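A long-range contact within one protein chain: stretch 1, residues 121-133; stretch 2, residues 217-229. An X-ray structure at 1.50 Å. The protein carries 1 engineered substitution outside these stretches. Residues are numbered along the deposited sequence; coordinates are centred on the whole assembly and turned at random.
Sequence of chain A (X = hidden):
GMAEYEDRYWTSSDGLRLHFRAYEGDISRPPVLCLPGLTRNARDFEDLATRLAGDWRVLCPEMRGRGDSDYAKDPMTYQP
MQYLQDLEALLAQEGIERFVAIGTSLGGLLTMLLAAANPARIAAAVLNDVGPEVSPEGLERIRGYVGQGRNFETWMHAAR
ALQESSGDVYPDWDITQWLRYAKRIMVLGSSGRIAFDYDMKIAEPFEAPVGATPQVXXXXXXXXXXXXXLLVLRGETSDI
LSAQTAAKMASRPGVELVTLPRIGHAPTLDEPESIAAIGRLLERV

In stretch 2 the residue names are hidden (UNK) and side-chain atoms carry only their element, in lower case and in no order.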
# COMPACT_ATOMS: atom_id res chain seq x y z
N ARG A 121 -16.47 4.99 10.19
CA ARG A 121 -15.59 3.92 10.63
C ARG A 121 -14.10 4.34 10.55
O ARG A 121 -13.22 3.68 11.14
CB ARG A 121 -15.81 2.64 9.78
CG ARG A 121 -15.11 2.69 8.41
CD ARG A 121 -15.59 1.71 7.36
NE ARG A 121 -15.54 0.34 7.80
CZ ARG A 121 -15.65 -0.74 7.02
NH1 ARG A 121 -15.76 -0.67 5.70
NH2 ARG A 121 -15.63 -1.95 7.60
N ILE A 122 -13.80 5.37 9.76
CA ILE A 122 -12.43 5.81 9.54
C ILE A 122 -12.14 6.87 10.58
O ILE A 122 -12.70 7.97 10.54
CB ILE A 122 -12.25 6.43 8.12
CG1 ILE A 122 -12.54 5.40 7.02
CG2 ILE A 122 -10.84 7.06 7.96
CD1 ILE A 122 -11.58 4.19 6.98
N ALA A 123 -11.26 6.57 11.52
CA ALA A 123 -10.84 7.57 12.51
C ALA A 123 -10.03 8.69 11.87
O ALA A 123 -10.17 9.84 12.23
CB ALA A 123 -10.07 6.87 13.65
N ALA A 124 -9.17 8.30 10.95
CA ALA A 124 -8.35 9.20 10.14
C ALA A 124 -7.73 8.36 9.04
O ALA A 124 -7.72 7.10 9.12
CB ALA A 124 -7.29 9.89 11.02
N ALA A 125 -7.16 9.01 8.02
CA ALA A 125 -6.59 8.28 6.91
C ALA A 125 -5.42 9.05 6.27
O ALA A 125 -5.31 10.27 6.34
CB ALA A 125 -7.64 7.93 5.85
N VAL A 126 -4.59 8.27 5.60
CA VAL A 126 -3.49 8.73 4.82
C VAL A 126 -3.58 8.08 3.46
O VAL A 126 -3.66 6.87 3.40
CB VAL A 126 -2.14 8.33 5.47
CG1 VAL A 126 -0.94 8.81 4.56
CG2 VAL A 126 -2.01 8.88 6.89
N LEU A 127 -3.59 8.88 2.39
CA LEU A 127 -3.53 8.39 1.01
C LEU A 127 -2.11 8.68 0.54
O LEU A 127 -1.69 9.84 0.49
CB LEU A 127 -4.54 9.06 0.08
CG LEU A 127 -6.03 8.73 0.24
CD1 LEU A 127 -6.86 9.62 -0.71
CD2 LEU A 127 -6.28 7.21 -0.02
N ASN A 128 -1.38 7.64 0.23
CA ASN A 128 0.00 7.79 -0.20
C ASN A 128 0.10 7.64 -1.71
O ASN A 128 0.07 6.54 -2.27
CB ASN A 128 0.90 6.82 0.49
CG ASN A 128 2.34 6.96 0.08
OD1 ASN A 128 2.81 8.04 -0.30
ND2 ASN A 128 3.07 5.87 0.19
N ASP A 129 0.19 8.80 -2.35
CA ASP A 129 0.46 8.95 -3.79
C ASP A 129 -0.58 8.28 -4.67
O ASP A 129 -0.28 7.57 -5.64
CB ASP A 129 1.90 8.55 -4.19
CG ASP A 129 2.39 9.30 -5.43
OD1 ASP A 129 2.50 10.51 -5.32
OD2 ASP A 129 2.58 8.70 -6.50
N VAL A 130 -1.83 8.46 -4.29
CA VAL A 130 -2.91 8.00 -5.10
C VAL A 130 -4.09 8.93 -4.85
O VAL A 130 -4.25 9.48 -3.77
CB VAL A 130 -3.25 6.55 -4.81
CG1 VAL A 130 -3.71 6.35 -3.37
CG2 VAL A 130 -4.21 6.03 -5.87
N GLY A 131 -4.90 9.10 -5.89
CA GLY A 131 -6.09 9.94 -5.84
C GLY A 131 -7.16 9.46 -6.80
O GLY A 131 -6.99 8.48 -7.48
N PRO A 132 -8.31 10.17 -6.83
CA PRO A 132 -9.44 9.77 -7.67
C PRO A 132 -9.22 10.01 -9.16
O PRO A 132 -10.12 9.72 -9.95
CB PRO A 132 -10.57 10.63 -7.15
CG PRO A 132 -9.88 11.89 -6.62
CD PRO A 132 -8.60 11.39 -6.05
N GLU A 133 -8.09 10.60 -9.54
CA GLU A 133 -7.66 10.69 -10.94
C GLU A 133 -6.28 10.09 -10.96
O GLU A 133 -5.39 10.54 -10.23
CB GLU A 133 -7.60 12.15 -11.42
CG GLU A 133 -8.96 12.81 -11.51
CD GLU A 133 -8.95 14.34 -11.72
OE1 GLU A 133 -7.98 15.05 -11.31
OE2 GLU A 133 -9.96 14.83 -12.26
N UNK A 217 -16.37 7.40 -11.88
CA UNK A 217 -15.81 8.66 -11.40
C UNK A 217 -15.48 8.39 -9.93
O UNK A 217 -16.38 8.05 -9.16
o UNK A 217 -17.40 11.92 -10.97
o UNK A 217 -15.35 11.28 -10.42
c UNK A 217 -16.85 9.76 -11.59
c UNK A 217 -16.49 11.08 -10.94
N UNK A 218 -14.20 8.48 -9.57
CA UNK A 218 -13.79 8.23 -8.17
C UNK A 218 -13.77 9.43 -7.26
O UNK A 218 -13.55 9.27 -6.05
c UNK A 218 -9.75 6.25 -9.62
se UNK A 218 -10.94 5.18 -8.49
c UNK A 218 -12.55 6.15 -8.78
c UNK A 218 -12.45 7.53 -8.12
N UNK A 219 -14.08 10.60 -7.78
CA UNK A 219 -14.21 11.76 -6.90
C UNK A 219 -15.19 11.56 -5.73
O UNK A 219 -14.90 11.98 -4.61
n UNK A 219 -11.70 14.05 -9.84
c UNK A 219 -9.87 15.58 -7.01
c UNK A 219 -10.81 15.25 -6.03
c UNK A 219 -12.21 14.20 -7.67
c UNK A 219 -10.06 15.22 -8.32
c UNK A 219 -11.99 14.58 -6.36
c UNK A 219 -11.24 14.52 -8.64
c UNK A 219 -14.51 13.00 -7.72
c UNK A 219 -12.92 13.46 -9.65
c UNK A 219 -13.27 13.53 -8.34
N UNK A 220 -16.36 10.92 -5.99
CA UNK A 220 -17.27 10.66 -4.87
C UNK A 220 -16.69 9.80 -3.77
O UNK A 220 -16.98 10.03 -2.61
c UNK A 220 -18.44 9.91 -5.56
c UNK A 220 -16.98 10.56 -7.27
c UNK A 220 -18.45 10.48 -6.94
N UNK A 221 -15.84 8.84 -4.12
CA UNK A 221 -15.19 7.98 -3.13
C UNK A 221 -14.15 8.82 -2.34
O UNK A 221 -14.03 8.73 -1.12
c UNK A 221 -14.52 6.77 -3.79
c UNK A 221 -16.35 5.08 -3.60
c UNK A 221 -14.58 4.82 -5.29
c UNK A 221 -15.44 5.82 -4.55
N UNK A 222 -13.41 9.67 -3.03
CA UNK A 222 -12.47 10.53 -2.34
C UNK A 222 -13.20 11.45 -1.39
O UNK A 222 -12.84 11.64 -0.23
c UNK A 222 -11.34 13.75 -2.64
c UNK A 222 -10.86 12.45 -2.70
c UNK A 222 -9.66 12.17 -2.04
c UNK A 222 -11.66 11.36 -3.36
c UNK A 222 -10.67 14.71 -1.91
c UNK A 222 -9.49 14.43 -1.29
c UNK A 222 -8.99 13.15 -1.32
N UNK A 223 -14.28 12.03 -1.90
CA UNK A 223 -14.99 13.03 -1.11
C UNK A 223 -15.57 12.46 0.16
O UNK A 223 -15.54 13.12 1.22
o UNK A 223 -14.87 15.81 -1.91
c UNK A 223 -15.45 14.97 -2.64
c UNK A 223 -16.02 13.76 -1.95
o UNK A 223 -15.59 15.14 -3.87
N UNK A 224 -16.04 11.21 0.11
CA UNK A 224 -16.55 10.59 1.30
C UNK A 224 -15.42 10.37 2.32
O UNK A 224 -15.58 10.64 3.50
c UNK A 224 -17.27 9.27 0.99
N UNK A 225 -14.28 9.89 1.83
CA UNK A 225 -13.10 9.79 2.70
C UNK A 225 -12.67 11.13 3.31
O UNK A 225 -12.30 11.20 4.49
c UNK A 225 -9.57 8.29 1.81
c UNK A 225 -10.82 7.91 3.93
c UNK A 225 -10.62 8.86 2.73
c UNK A 225 -11.91 9.15 1.95
N UNK A 226 -12.68 12.18 2.49
CA UNK A 226 -12.28 13.51 2.91
C UNK A 226 -13.20 14.18 3.90
O UNK A 226 -12.87 15.26 4.40
c UNK A 226 -12.12 14.39 1.69
N UNK A 227 -14.37 13.59 4.18
CA UNK A 227 -15.14 14.02 5.35
C UNK A 227 -14.52 13.65 6.72
O UNK A 227 -15.02 14.10 7.77
o UNK A 227 -16.65 12.08 5.54
c UNK A 227 -17.32 13.85 4.00
c UNK A 227 -16.62 13.50 5.32
N UNK A 228 -13.47 12.81 6.71
CA UNK A 228 -12.78 12.35 7.89
C UNK A 228 -11.40 13.00 7.83
O UNK A 228 -10.98 13.39 6.73
c UNK A 228 -14.04 10.13 7.58
n UNK A 228 -14.52 10.06 9.91
n UNK A 228 -14.98 12.03 11.03
c UNK A 228 -12.68 10.83 7.87
c UNK A 228 -14.41 10.83 10.98
c UNK A 228 -15.10 10.43 8.64
n UNK A 228 -13.73 10.38 12.02
N UNK A 229 -10.68 13.09 8.97
CA UNK A 229 -9.31 13.65 8.95
C UNK A 229 -8.42 12.93 7.95
O UNK A 229 -8.33 11.68 7.96
c UNK A 229 -11.12 12.74 10.33
c UNK A 229 -10.09 13.38 11.20
c UNK A 229 -8.82 13.46 10.37
O HOH W 1 -12.10 9.22 -11.45

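Position 217 carries two carbons, the second bearing two oxygens, and touches nothing on stretch 1: a short carboxylate, Asp 217. Its work is local, since OD1 accepts a hydrogen bond from the backbone N of position 219 at 3.0 Å, capping the helix that begins there.

Position 218 has an unbranched chain of two carbons, a selenium and a carbon, its CB packed 3.8 Å from Pro 132 CB; this is selenomethionine, Met 218. The backbone joins in: Pro 132 CB sits 3.4 Å from Met 218 C. A water bridges the same pair, donating to Pro 132 O at 2.5 Å and accepting from Met 218 N at 2.9 Å.

At 219, one carbon leads to fused five- and six-membered rings of eight carbons and one nitrogen; Pro 132 CG lies over one face of the six-membered ring, and the nitrogen faces Glu 133 OE2, so this is Trp 219. Pro 132 CG stands 3.3 Å from the centroid of the six-membered ring, only 8° off its normal, a CH-pi contact. At the ring edge Trp 219 NE1 donates to Glu 133 OE2 at 3.1 Å, and the N-H points well at the acceptor (162°). Face and edge are thus both used, by consecutive residues.

Position 220 closes three carbons onto its own N, and its CB points away from stretch 1: Pro 220. Position 221 has four carbons forked at the second, also without a contact there, Leu 221.

At 222 one carbon, packed against Pro 132 CG, bears a six-carbon ring with no heteroatom, whose edge meets Leu 127 CD1; this is Phe 222. Its CB lies 3.8 Å from Pro 132 CG, and its CD1 4.0 Å from Leu 127 CD1.

Position 223 repeats the two-carbon carboxylate, Asp 223, and 224 has a single carbon, Ala 224; neither reaches stretch 1.

Position 225 again shows four carbons forked at the second, one tip against Ala 125 CB and Ile 122 CG2, the other against Leu 127 CG: Leu 225. Its CD1 lies 3.7 Å from Ala 125 CB and 4.1 Å from Ile 122 CG2, its CD2 3.9 Å from Leu 127 CG.

Position 226, one carbon, is Ala 226. At 227 one carbon carries an oxygen and a carbon, giving Thr 227, whose OG1 donates to Ala 224 O at 2.7 Å.

Position 228 runs through three carbons and a nitrogen to a carbon with two more nitrogens, and two of its nitrogens converge on Ile 122 O: Arg 228. Its NE and NH2 both donate to Ile 122 O, at 2.8 and 3.0 Å, so one carbonyl takes two bonds at the guanidinium edge.

Position 229 closes three carbons onto N, its CB 3.9 Å from Ala 124 CB: Pro 229. Its O accepts from Ala 125 N at 2.9 Å.

The contact works as an apolar core with hydrogen bonds at both ends, each beside further apolar packing. Phe 222 and Leu 225, about one helical turn apart, both point toward stretch 1 and pack on Leu 127, where the small Ala 125 also receives Leu 225. At one end Pro 132 wedges against Met 218, Trp 219 and Phe 222; at the other, the chain beyond the helix is fastened through Arg 228 and Pro 229. Together the stretches bury 712 Å².

Stretch 2 217-229: DMWPLFDALATRP
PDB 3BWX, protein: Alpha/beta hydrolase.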